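Local coordinates for magnesium-protoporphyrin O-methyltransferase (Synechocystis sp., PDB 4QDK), which transfers a methyl group from S-adenosyl-L-methionine to magnesium-protoporphyrin IX, forming its 13-monomethyl ester in chlorophyll biosynthesis, at the interface of chains A and B. Coordinates in Å, arbitrary orientation; residue numbers count along the deposited sequence, not the author numbering. Chains: chain A/B, Magnesium-protoporphyrin O-methyltransferase.

The interface of chains A and B. Residues chain A 56; chain B 167, 195, 223.
With chi1 at 160°, A:Val56 turns CG1 away from its own backbone N and toward chain B, where B:Glu195, its CG likewise anti to the backbone N (chi1 175°) and its chain extended beyond, runs across it at about a right angle. The CG1 methyl lies 3.3 Å from carboxylate oxygen OE1 and 3.8 Å from CB of B:Glu195, touching the chain at its root and again at its carboxylate; CG2 reaches the same OE1 more loosely. That carboxylate is held from within its own chain. B:Arg223 grips it side-on in a salt bridge: NE bonds to OE1 at 2.8 Å, nearly straight but from above the carboxylate plane, and NH2 bonds to OE2 at 3.2 Å on the syn side. Gripped twice, the carboxylate is restrained from turning and offers the valine a steady surface. Cut back to an alanine, B:Glu195 would probably leave the B:Arg223 guanidinium without this carboxylate mate and cost CG1 its contact with the carboxylate, though the one with CB could remain. To one side, in this assembly, which may not be the biological one, a water joins the chains, 2.6 Å from the carbonyl O of A:Val56 and equally far from that of B:Lys167, and probably donates to both. The patch sets the C-terminal end of helix 35-58 of chain A against the start of helix 195-204 of chain B, backed by strand 221-229 and flanked by the loop preceding helix 169-178.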
ATOM      1  N   VAL A  56      -7.499   0.346  -4.746  1.00  9.61           N
ATOM      2  CA  VAL A  56      -7.746  -0.402  -3.519  1.00 11.57           C
ATOM      3  C   VAL A  56      -9.243  -0.449  -3.206  1.00 11.89           C
ATOM      4  O   VAL A  56      -9.777  -1.492  -2.817  1.00 13.43           O
ATOM      5  CB  VAL A  56      -6.965   0.199  -2.326  1.00 13.01           C
ATOM      6  CG1 VAL A  56      -7.579  -0.230  -1.001  1.00 15.21           C
ATOM      7  CG2 VAL A  56      -5.498  -0.201  -2.398  1.00 13.06           C
TER
ATOM      8  N   LYS B 167     -12.092  -4.702   2.181  1.00 17.74           N
ATOM      9  CA  LYS B 167     -13.029  -5.024   1.123  1.00 19.84           C
ATOM     10  C   LYS B 167     -12.208  -5.617  -0.010  1.00 20.86           C
ATOM     11  O   LYS B 167     -11.374  -4.932  -0.602  1.00 21.82           O
ATOM     12  CB  LYS B 167     -13.751  -3.771   0.637  1.00 21.22           C
ATOM     13  CG  LYS B 167     -14.642  -4.021  -0.566  1.00 22.65           C
ATOM     14  CD  LYS B 167     -14.904  -2.739  -1.340  1.00 24.58           C
ATOM     15  CE  LYS B 167     -15.665  -3.029  -2.622  1.00 25.54           C
ATOM     16  NZ  LYS B 167     -14.999  -4.094  -3.420  1.00 26.87           N
ATOM     17  N   GLU B 195      -9.878   0.443   3.719  1.00 11.35           N
ATOM     18  CA  GLU B 195      -8.546   1.003   3.902  1.00 11.23           C
ATOM     19  C   GLU B 195      -8.602   2.522   4.054  1.00 11.59           C
ATOM     20  O   GLU B 195      -7.854   3.100   4.845  1.00 13.11           O
ATOM     21  CB  GLU B 195      -7.621   0.610   2.747  1.00 11.30           C
ATOM     22  CG  GLU B 195      -6.254   1.268   2.813  1.00 10.60           C
ATOM     23  CD  GLU B 195      -5.231   0.604   1.914  1.00 12.08           C
ATOM     24  OE1 GLU B 195      -5.447  -0.563   1.521  1.00 11.29           O
ATOM     25  OE2 GLU B 195      -4.209   1.251   1.605  1.00 12.98           O
ATOM     26  N   ARG B 223      -4.839  -7.177   4.970  1.00  8.45           N
ATOM     27  CA  ARG B 223      -4.132  -5.980   4.535  1.00  9.45           C
ATOM     28  C   ARG B 223      -3.295  -5.468   5.701  1.00  9.76           C
ATOM     29  O   ARG B 223      -3.796  -5.338   6.814  1.00  9.79           O
ATOM     30  CB  ARG B 223      -5.140  -4.913   4.096  1.00  8.86           C
ATOM     31  CG  ARG B 223      -4.530  -3.595   3.634  1.00  8.87           C
ATOM     32  CD  ARG B 223      -3.711  -3.772   2.367  1.00  8.27           C
ATOM     33  NE  ARG B 223      -3.463  -2.494   1.709  1.00  8.46           N
ATOM     34  CZ  ARG B 223      -2.352  -2.197   1.044  1.00  7.53           C
ATOM     35  NH1 ARG B 223      -1.372  -3.089   0.949  1.00  6.62           N
ATOM     36  NH2 ARG B 223      -2.219  -1.005   0.480  1.00  8.66           N
TER
HETATM   37  O   HOH W   1     -10.835  -2.417  -0.608  1.00 37.84           O